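Local coordinates for YaeQ family protein (Pseudomonas syringae pv. tomato, PDB 2OT9), which is of unknown function but belongs to the YaeQ family of the PDDEXK nuclease-like clan, and has a pocket that holds meso-tartaric acid, at residues A[42-47]-A[146-151]; A[94-99]-A[125-130]; A[108-113]-A[173-178]. One frame throughout, in Å; residues are numbered along the deposited sequence.

Interaction 1 of 3, residues A[42-47]-A[146-151]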
loop_
_atom_site.group_PDB
_atom_site.type_symbol
_atom_site.label_atom_id
_atom_site.label_comp_id
_atom_site.label_asym_id
_atom_site.label_seq_id
_atom_site.Cartn_x
_atom_site.Cartn_y
_atom_site.Cartn_z
ATOM N N VAL A 42 5.181 -2.755 1.880
ATOM C CA VAL A 42 4.309 -1.579 1.821
ATOM C C VAL A 42 3.012 -1.901 1.048
ATOM O O VAL A 42 1.922 -1.497 1.474
ATOM C CB VAL A 42 5.027 -0.341 1.234
ATOM C CG1 VAL A 42 4.097 0.869 1.268
ATOM C CG2 VAL A 42 6.285 -0.004 2.083
ATOM N N ARG A 43 3.119 -2.632 -0.060
ATOM C CA ARG A 43 1.909 -3.085 -0.780
ATOM C C ARG A 43 0.984 -3.941 0.102
ATOM O O ARG A 43 -0.243 -3.814 0.027
ATOM C CB ARG A 43 2.282 -3.868 -2.041
ATOM C CG ARG A 43 2.890 -2.998 -3.127
ATOM C CD ARG A 43 2.554 -3.544 -4.517
ATOM N NE ARG A 43 3.166 -4.846 -4.770
ATOM C CZ ARG A 43 2.831 -5.654 -5.773
ATOM N NH1 ARG A 43 3.465 -6.823 -5.920
ATOM N NH2 ARG A 43 1.864 -5.302 -6.630
ATOM N N LEU A 44 1.570 -4.822 0.917
ATOM C CA LEU A 44 0.772 -5.656 1.842
ATOM C C LEU A 44 0.075 -4.828 2.927
ATOM O O LEU A 44 -1.086 -5.100 3.291
ATOM C CB LEU A 44 1.634 -6.741 2.513
ATOM C CG LEU A 44 2.426 -7.692 1.618
ATOM C CD1 LEU A 44 3.170 -8.733 2.480
ATOM C CD2 LEU A 44 1.552 -8.360 0.596
ATOM N N LEU A 45 0.773 -3.825 3.456
ATOM C CA LEU A 45 0.154 -2.914 4.430
ATOM C C LEU A 45 -1.013 -2.172 3.778
ATOM O O LEU A 45 -2.062 -2.027 4.385
ATOM C CB LEU A 45 1.178 -1.888 4.935
ATOM C CG LEU A 45 2.218 -2.392 5.938
ATOM C CD1 LEU A 45 3.294 -1.313 6.160
ATOM C CD2 LEU A 45 1.544 -2.794 7.248
ATOM N N ALA A 46 -0.818 -1.688 2.546
ATOM C CA ALA A 46 -1.893 -0.980 1.817
ATOM C C ALA A 46 -3.115 -1.883 1.616
ATOM O O ALA A 46 -4.257 -1.448 1.741
ATOM C CB ALA A 46 -1.375 -0.482 0.436
ATOM N N TYR A 47 -2.860 -3.133 1.253
ATOM C CA TYR A 47 -3.922 -4.123 1.081
ATOM C C TYR A 47 -4.782 -4.255 2.343
ATOM O O TYR A 47 -6.016 -4.246 2.254
ATOM C CB TYR A 47 -3.336 -5.495 0.684
ATOM C CG TYR A 47 -4.410 -6.503 0.322
ATOM C CD1 TYR A 47 -5.039 -6.461 -0.920
ATOM C CD2 TYR A 47 -4.814 -7.472 1.238
ATOM C CE1 TYR A 47 -6.041 -7.356 -1.246
ATOM C CE2 TYR A 47 -5.811 -8.380 0.928
ATOM C CZ TYR A 47 -6.421 -8.317 -0.317
ATOM O OH TYR A 47 -7.411 -9.205 -0.634
ATOM N N ARG A 146 8.344 -17.049 2.042
ATOM C CA ARG A 146 7.470 -17.213 0.880
ATOM C C ARG A 146 5.990 -17.227 1.262
ATOM O O ARG A 146 5.144 -16.786 0.484
ATOM C CB ARG A 146 7.853 -18.470 0.090
ATOM C CG ARG A 146 9.312 -18.447 -0.433
ATOM C CD ARG A 146 9.518 -17.375 -1.507
ATOM N NE ARG A 146 8.701 -17.673 -2.682
ATOM C CZ ARG A 146 9.087 -18.441 -3.699
ATOM N NH1 ARG A 146 10.304 -18.974 -3.717
ATOM N NH2 ARG A 146 8.259 -18.657 -4.714
ATOM N N VAL A 147 5.691 -17.739 2.450
ATOM C CA VAL A 147 4.335 -17.669 2.995
ATOM C C VAL A 147 4.345 -16.621 4.121
ATOM O O VAL A 147 4.979 -16.814 5.166
ATOM C CB VAL A 147 3.788 -19.052 3.472
ATOM C CG1 VAL A 147 2.334 -18.940 3.885
ATOM C CG2 VAL A 147 3.933 -20.121 2.373
ATOM N N ILE A 148 3.679 -15.501 3.859
ATOM C CA ILE A 148 3.603 -14.380 4.784
ATOM C C ILE A 148 2.291 -14.472 5.555
ATOM O O ILE A 148 1.205 -14.332 4.976
ATOM C CB ILE A 148 3.653 -13.043 4.029
ATOM C CG1 ILE A 148 4.888 -12.990 3.112
ATOM C CG2 ILE A 148 3.618 -11.876 4.998
ATOM C CD1 ILE A 148 4.682 -12.154 1.872
ATOM N N LYS A 149 2.403 -14.701 6.861
ATOM C CA LYS A 149 1.236 -14.818 7.741
ATOM C C LYS A 149 1.227 -13.635 8.692
ATOM O O LYS A 149 2.139 -13.483 9.521
ATOM C CB LYS A 149 1.293 -16.118 8.532
ATOM C CG LYS A 149 1.502 -17.344 7.672
ATOM C CD LYS A 149 1.652 -18.571 8.553
ATOM C CE LYS A 149 1.247 -19.839 7.820
ATOM N NZ LYS A 149 2.255 -20.174 6.787
ATOM N N TRP A 150 0.224 -12.778 8.537
ATOM C CA TRP A 150 0.082 -11.607 9.387
ATOM C C TRP A 150 -1.265 -11.613 10.079
ATOM O O TRP A 150 -2.300 -11.824 9.427
ATOM C CB TRP A 150 0.114 -10.335 8.544
ATOM C CG TRP A 150 1.467 -9.829 8.133
ATOM C CD1 TRP A 150 2.695 -10.407 8.341
ATOM C CD2 TRP A 150 1.704 -8.626 7.404
ATOM N NE1 TRP A 150 3.689 -9.601 7.793
ATOM C CE2 TRP A 150 3.098 -8.516 7.202
ATOM C CE3 TRP A 150 0.860 -7.619 6.903
ATOM C CZ2 TRP A 150 3.674 -7.430 6.522
ATOM C CZ3 TRP A 150 1.430 -6.548 6.223
ATOM C CH2 TRP A 150 2.825 -6.467 6.035
ATOM N N ASP A 151 -1.261 -11.322 11.379
ATOM C CA ASP A 151 -2.481 -10.863 12.041
ATOM C C ASP A 151 -2.394 -9.353 12.116
ATOM O O ASP A 151 -1.431 -8.814 12.667
ATOM C CB ASP A 151 -2.587 -11.406 13.458
ATOM C CG ASP A 151 -2.961 -12.880 13.510
ATOM O OD1 ASP A 151 -3.075 -13.555 12.461
ATOM O OD2 ASP A 151 -3.165 -13.362 14.643
#

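Interaction 2 of 3, residues A[94-99]-A[125-130]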
loop_
_atom_site.group_PDB
_atom_site.type_symbol
_atom_site.label_atom_id
_atom_site.label_comp_id
_atom_site.label_asym_id
_atom_site.label_seq_id
_atom_site.Cartn_x
_atom_site.Cartn_y
_atom_site.Cartn_z
ATOM N N TRP A 94 -1.877 12.464 -13.403
ATOM C CA TRP A 94 -2.524 11.705 -14.456
ATOM C C TRP A 94 -3.284 10.469 -13.986
ATOM O O TRP A 94 -4.366 10.183 -14.501
ATOM C CB TRP A 94 -1.537 11.360 -15.567
ATOM C CG TRP A 94 -1.201 12.589 -16.394
ATOM C CD1 TRP A 94 -2.065 13.580 -16.795
ATOM C CD2 TRP A 94 0.081 12.938 -16.917
ATOM N NE1 TRP A 94 -1.383 14.530 -17.551
ATOM C CE2 TRP A 94 -0.065 14.164 -17.623
ATOM C CE3 TRP A 94 1.351 12.355 -16.833
ATOM C CZ2 TRP A 94 1.005 14.793 -18.253
ATOM C CZ3 TRP A 94 2.407 12.990 -17.464
ATOM C CH2 TRP A 94 2.229 14.189 -18.152
ATOM N N CYS A 95 -2.726 9.752 -13.020
ATOM C CA CYS A 95 -3.439 8.620 -12.440
ATOM C C CYS A 95 -4.712 9.067 -11.736
ATOM O O CYS A 95 -5.750 8.435 -11.904
ATOM C CB CYS A 95 -2.538 7.802 -11.510
ATOM S SG CYS A 95 -1.179 6.956 -12.396
ATOM N N SER A 96 -4.647 10.170 -10.987
ATOM C CA SER A 96 -5.791 10.667 -10.206
ATOM C C SER A 96 -7.000 10.986 -11.058
ATOM O O SER A 96 -8.135 10.936 -10.572
ATOM C CB SER A 96 -5.419 11.891 -9.371
ATOM O OG SER A 96 -5.192 13.016 -10.199
ATOM N N ARG A 97 -6.747 11.323 -12.321
ATOM C CA ARG A 97 -7.794 11.555 -13.297
ATOM C C ARG A 97 -8.520 10.263 -13.685
ATOM O O ARG A 97 -9.642 10.322 -14.179
ATOM C CB ARG A 97 -7.209 12.235 -14.549
ATOM C CG ARG A 97 -6.634 13.604 -14.245
ATOM C CD ARG A 97 -6.086 14.304 -15.476
ATOM N NE ARG A 97 -5.520 15.595 -15.090
ATOM C CZ ARG A 97 -4.783 16.374 -15.879
ATOM N NH1 ARG A 97 -4.508 16.008 -17.131
ATOM N NH2 ARG A 97 -4.323 17.528 -15.408
ATOM N N ARG A 98 -7.869 9.120 -13.471
ATOM C CA ARG A 98 -8.402 7.800 -13.844
ATOM C C ARG A 98 -9.305 7.164 -12.763
ATOM O O ARG A 98 -9.948 6.144 -13.029
ATOM C CB ARG A 98 -7.257 6.833 -14.203
ATOM C CG ARG A 98 -6.679 6.985 -15.614
ATOM C CD ARG A 98 -5.535 5.992 -15.913
ATOM N NE ARG A 98 -6.010 4.628 -16.202
ATOM C CZ ARG A 98 -5.218 3.574 -16.437
ATOM N NH1 ARG A 98 -5.753 2.384 -16.673
ATOM N NH2 ARG A 98 -3.893 3.696 -16.439
ATOM N N THR A 99 -9.395 7.792 -11.586
ATOM C CA THR A 99 -10.001 7.176 -10.379
ATOM C C THR A 99 -10.795 8.201 -9.555
ATOM O O THR A 99 -10.591 9.411 -9.693
ATOM C CB THR A 99 -8.872 6.571 -9.490
ATOM O OG1 THR A 99 -9.413 5.843 -8.377
ATOM C CG2 THR A 99 -7.933 7.666 -8.984
ATOM N N LYS A 125 -7.652 16.170 -7.120
ATOM C CA LYS A 125 -8.891 15.785 -6.454
ATOM C C LYS A 125 -8.698 14.462 -5.715
ATOM O O LYS A 125 -8.246 13.478 -6.312
ATOM C CB LYS A 125 -10.029 15.682 -7.479
ATOM C CG LYS A 125 -10.079 16.852 -8.468
ATOM C CD LYS A 125 -11.477 17.107 -9.004
ATOM C CE LYS A 125 -11.604 18.531 -9.525
ATOM N NZ LYS A 125 -11.164 18.683 -10.952
ATOM N N ASN A 126 -9.011 14.461 -4.415
ATOM C CA ASN A 126 -8.968 13.266 -3.564
ATOM C C ASN A 126 -7.673 12.451 -3.691
ATOM O O ASN A 126 -7.693 11.239 -3.969
ATOM C CB ASN A 126 -10.190 12.366 -3.804
ATOM C CG ASN A 126 -10.495 11.435 -2.615
ATOM O OD1 ASN A 126 -9.934 11.574 -1.532
ATOM N ND2 ASN A 126 -11.423 10.507 -2.821
ATOM N N VAL A 127 -6.549 13.119 -3.477
ATOM C CA VAL A 127 -5.267 12.428 -3.384
ATOM C C VAL A 127 -4.862 12.397 -1.912
ATOM O O VAL A 127 -4.921 13.413 -1.218
ATOM C CB VAL A 127 -4.175 13.080 -4.273
ATOM C CG1 VAL A 127 -2.813 12.401 -4.064
ATOM C CG2 VAL A 127 -4.588 13.037 -5.749
ATOM N N ASN A 128 -4.462 11.219 -1.448
ATOM C CA ASN A 128 -4.231 10.967 -0.034
ATOM C C ASN A 128 -2.885 10.298 0.102
ATOM O O ASN A 128 -2.624 9.307 -0.588
ATOM C CB ASN A 128 -5.338 10.053 0.523
ATOM C CG ASN A 128 -6.722 10.614 0.298
ATOM O OD1 ASN A 128 -7.213 11.386 1.114
ATOM N ND2 ASN A 128 -7.370 10.213 -0.801
ATOM N N ILE A 129 -2.022 10.848 0.950
ATOM C CA ILE A 129 -0.634 10.400 1.033
ATOM C C ILE A 129 -0.231 10.236 2.484
ATOM O O ILE A 129 -0.324 11.191 3.278
ATOM C CB ILE A 129 0.369 11.407 0.358
ATOM C CG1 ILE A 129 0.001 11.670 -1.103
ATOM C CG2 ILE A 129 1.832 10.895 0.482
ATOM C CD1 ILE A 129 0.826 12.766 -1.764
ATOM N N ALA A 130 0.212 9.027 2.829
ATOM C CA ALA A 130 0.734 8.739 4.157
ATOM C C ALA A 130 2.105 8.105 3.984
ATOM O O ALA A 130 2.358 7.428 2.984
ATOM C CB ALA A 130 -0.201 7.785 4.895
HETATM O O HOH W 1 -8.387 10.742 -7.243
#

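Interaction 3 of 3, residues A[108-113]-A[173-178]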
loop_
_atom_site.group_PDB
_atom_site.type_symbol
_atom_site.label_atom_id
_atom_site.label_comp_id
_atom_site.label_asym_id
_atom_site.label_seq_id
_atom_site.Cartn_x
_atom_site.Cartn_y
_atom_site.Cartn_z
ATOM N N GLY A 108 10.744 5.384 2.442
ATOM C CA GLY A 108 12.077 5.891 2.175
ATOM C C GLY A 108 12.204 7.288 2.751
ATOM O O GLY A 108 11.253 7.818 3.347
ATOM N N SER A 109 13.380 7.874 2.556
ATOM C CA SER A 109 13.676 9.246 2.923
ATOM C C SER A 109 12.878 10.203 2.029
ATOM O O SER A 109 13.034 10.199 0.806
ATOM C CB SER A 109 15.180 9.492 2.764
ATOM O OG SER A 109 15.477 10.878 2.700
ATOM N N LEU A 110 12.016 11.000 2.649
ATOM C CA LEU A 110 11.060 11.825 1.899
ATOM C C LEU A 110 11.396 13.308 1.806
ATOM O O LEU A 110 10.672 14.062 1.173
ATOM C CB LEU A 110 9.648 11.629 2.468
ATOM C CG LEU A 110 8.943 10.289 2.233
ATOM C CD1 LEU A 110 7.468 10.507 2.558
ATOM C CD2 LEU A 110 9.102 9.756 0.795
ATOM N N ARG A 111 12.504 13.738 2.404
ATOM C CA ARG A 111 12.773 15.179 2.464
ATOM C C ARG A 111 12.821 15.893 1.098
ATOM O O ARG A 111 12.132 16.907 0.889
ATOM C CB ARG A 111 13.988 15.496 3.362
ATOM C CG ARG A 111 13.628 16.363 4.591
ATOM C CD ARG A 111 12.893 15.601 5.718
ATOM N NE ARG A 111 11.477 15.340 5.438
ATOM C CZ ARG A 111 10.788 14.326 5.962
ATOM N NH1 ARG A 111 11.390 13.481 6.789
ATOM N NH2 ARG A 111 9.501 14.149 5.671
ATOM N N VAL A 112 13.565 15.339 0.146
ATOM C CA VAL A 112 13.644 15.939 -1.179
ATOM C C VAL A 112 12.319 15.745 -1.953
ATOM O O VAL A 112 11.781 16.685 -2.534
ATOM C CB VAL A 112 14.867 15.396 -1.975
ATOM C CG1 VAL A 112 14.831 15.873 -3.427
ATOM C CG2 VAL A 112 16.170 15.833 -1.311
ATOM N N TRP A 113 11.796 14.528 -1.922
ATOM C CA TRP A 113 10.534 14.179 -2.592
ATOM C C TRP A 113 9.343 15.053 -2.161
ATOM O O TRP A 113 8.644 15.618 -3.012
ATOM C CB TRP A 113 10.224 12.696 -2.333
ATOM C CG TRP A 113 8.950 12.225 -2.960
ATOM C CD1 TRP A 113 8.789 11.750 -4.229
ATOM C CD2 TRP A 113 7.656 12.201 -2.349
ATOM N NE1 TRP A 113 7.475 11.410 -4.440
ATOM C CE2 TRP A 113 6.756 11.688 -3.307
ATOM C CE3 TRP A 113 7.169 12.566 -1.083
ATOM C CZ2 TRP A 113 5.397 11.533 -3.045
ATOM C CZ3 TRP A 113 5.815 12.395 -0.813
ATOM C CH2 TRP A 113 4.946 11.878 -1.793
ATOM N N GLN A 173 2.335 8.433 8.962
ATOM C CA GLN A 173 2.367 9.893 8.999
ATOM C C GLN A 173 1.575 10.416 7.812
ATOM O O GLN A 173 1.983 10.213 6.677
ATOM C CB GLN A 173 3.803 10.424 8.934
ATOM C CG GLN A 173 3.860 11.981 8.935
ATOM C CD GLN A 173 5.268 12.548 8.772
ATOM O OE1 GLN A 173 5.989 12.208 7.834
ATOM N NE2 GLN A 173 5.652 13.433 9.679
ATOM N N TRP A 174 0.466 11.098 8.065
ATOM C CA TRP A 174 -0.345 11.665 6.975
ATOM C C TRP A 174 0.251 12.962 6.440
ATOM O O TRP A 174 0.424 13.924 7.195
ATOM C CB TRP A 174 -1.816 11.843 7.422
ATOM C CG TRP A 174 -2.464 10.512 7.497
ATOM C CD1 TRP A 174 -2.564 9.706 8.601
ATOM C CD2 TRP A 174 -3.026 9.777 6.407
ATOM N NE1 TRP A 174 -3.177 8.515 8.260
ATOM C CE2 TRP A 174 -3.470 8.537 6.921
ATOM C CE3 TRP A 174 -3.218 10.054 5.037
ATOM C CZ2 TRP A 174 -4.093 7.576 6.122
ATOM C CZ3 TRP A 174 -3.818 9.085 4.239
ATOM C CH2 TRP A 174 -4.257 7.868 4.785
ATOM N N LEU A 175 0.571 12.985 5.145
ATOM C CA LEU A 175 1.066 14.196 4.489
ATOM C C LEU A 175 -0.083 15.031 3.892
ATOM O O LEU A 175 -0.083 16.263 3.980
ATOM C CB LEU A 175 2.097 13.859 3.396
ATOM C CG LEU A 175 3.513 13.516 3.875
ATOM C CD1 LEU A 175 3.558 12.207 4.592
ATOM C CD2 LEU A 175 4.537 13.529 2.712
ATOM N N THR A 176 -1.057 14.350 3.293
ATOM C CA THR A 176 -2.242 15.010 2.746
ATOM C C THR A 176 -3.419 14.036 2.776
ATOM O O THR A 176 -3.227 12.822 2.662
ATOM C CB THR A 176 -1.995 15.544 1.301
ATOM O OG1 THR A 176 -3.050 16.448 0.936
ATOM C CG2 THR A 176 -1.952 14.403 0.299
ATOM N N GLY A 177 -4.623 14.563 2.944
ATOM C CA GLY A 177 -5.827 13.741 2.861
ATOM C C GLY A 177 -5.924 12.789 4.038
ATOM O O GLY A 177 -5.440 13.098 5.133
ATOM N N GLU A 178 -6.554 11.631 3.819
ATOM C CA GLU A 178 -6.939 10.754 4.922
ATOM C C GLU A 178 -7.245 9.349 4.412
ATOM O O GLU A 178 -7.324 9.107 3.196
ATOM C CB GLU A 178 -8.187 11.309 5.637
ATOM C CG GLU A 178 -9.430 11.414 4.749
ATOM C CD GLU A 178 -10.674 11.933 5.470
ATOM O OE1 GLU A 178 -11.750 11.950 4.833
ATOM O OE2 GLU A 178 -10.597 12.316 6.662
#

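Interaction 1 of 3, residues A[42-47]-A[146-151]
The indole of Trp150 meets Leu44 and Leu45 of helix 37-49. Leu44 CD1 lies over one face, offset toward the rim and 4.2 Å above the ring plane. Ile148 CG2, from the same strand as the ring, sits over that face too, also toward the rim. The outer corner of the six-membered ring touches the helix. There Leu44 CB is 3.7 Å from Trp150 CZ3. Leu45 CD2 reaches the same corner obliquely, 3.9 Å from Trp150 CZ3, and the Leu45 and Trp150 side chains cross at about a right angle. Phe10 of strand 6-16 makes an edge-to-face contact with the indole.

The arrangement is a helix laid over a sheet. Strand 147-155 lies between strands 6-16 and 158-163, and the axes of 42-47 and 147-151 approach to 11.5 Å and cross at -42°. Large side chains fill this gap. Trp150 and Ile148, two residues apart, both point toward the helix.

Leu44 and Ile148 meet tip to tip, with Leu44 CD1 3.8 Å from Ile148 CD1. Leu44 carries its CG beside the backbone N (chi1 -55°), which carries the branched end, with CD1, on to Ile148. No hydrogen bond crosses between helix and strand, and all four touching residues are buried. Ile29 of strand 21-31 also packs on Leu44, and Val161 of strand 158-163 touches both Leu45 and Trp150.

Interaction 2 of 3, residues A[94-99]-A[125-130]
Apolar contact between the segments is slight and centres on Ser96 and Val127. Ser96 CB lies 3.9 Å from Val127 CG2. The methyl touches the methylene of the serine, while the hydroxyl serves its own helix. With chi1 at 70°, Ser96 OG sits between the backbone N and the carbonyl carbon and hydrogen-bonds to Thr93 O.

Water-mediated contact joins the two backbones. One water donates to Lys125 O at 2.9 Å and makes a weak bond to Ser96 O at 3.3 Å. Other acceptors near the water compete for its protons, so this bridge need not always be complete.

A side-chain hydrogen bond holds the turn into the strand. Asn128 ND2 donates to Asn126 OD1 at 3.0 Å, with an N-H...O angle of 167°. The acceptor lies close to the amide plane of Asn128. The donor, however, stands 56° out of the carbonyl plane of Asn126, so the two amides are not coplanar. Asn126 has a left-handed backbone, and its ND2 bonds to Glu100 O. Asn128 ND2 has a second acceptor in Thr102 O.

The contact thus brings the C-terminal end of helix 89-96 against the start of strand 127-131. That strand runs parallel to its sheet neighbour 101-106, whose Thr102 also touches Ser96.

Interaction 3 of 3, residues A[108-113]-A[173-178]
The backbones of 108-113 and 173-178 stay well apart, the nearest CA atoms, those of Leu110 and Leu175, being 10.6 Å from each other, and the second segment turns a corner at Leu175. Side chains bridge this gap. Leu175 points toward the other segment and gives more surface to the contact than any other residue.

Its CD2 methyl meets the edge of the Trp113 indole, near the ring plane, with Leu175 CD2 3.9 Å from Trp113 CZ3. The same methyl approaches Leu110 CD1 at 4.2 Å. One branch of Leu175 therefore serves both partners. Trp113 has its CG anti to the backbone N (chi1 179°), which swings the six-membered ring toward Leu175. The other end of the indole is tied down as well, because Trp113 NE1 donates to Pro87 O. Ala131 of strand 127-131 packs on both Leu110 and Leu175.

Two residues, Leu175 and Thr176, stand opposite the single Ile129, a classic beta bulge at the corner of the chain. Helix 111-117 belongs to a beta-alpha-beta crossover between the parallel, adjacent strands 101-106 and 127-131. Gln86, which touches Leu110 and Trp113, and Pro87 line the tartrate pocket, so this apolar cluster probably backs onto that site.

Overall arrangement
Interactions 1 and 3 are buried and wholly apolar across their segments. Interaction 2 is only partly buried, and water joins its backbones. All three reach the same mixed sheet, but interaction 1 lies on the opposite side of the chain's centre from the other two. It sets helix 37-49 on strand 147-155. Interactions 2 and 3 share a seam: strands 127-131 and 166-174 are neighbours, so the two contacts touch. Probable hydrogen bonds join Ile129 to Leu175 and Asn128 to Glu178. Interaction 1 touches neither. Interaction 3 lies nearer the tartrate: Trp113 is about 7 Å from it and Val127 of interaction 2 about 12 Å, side chain to ligand.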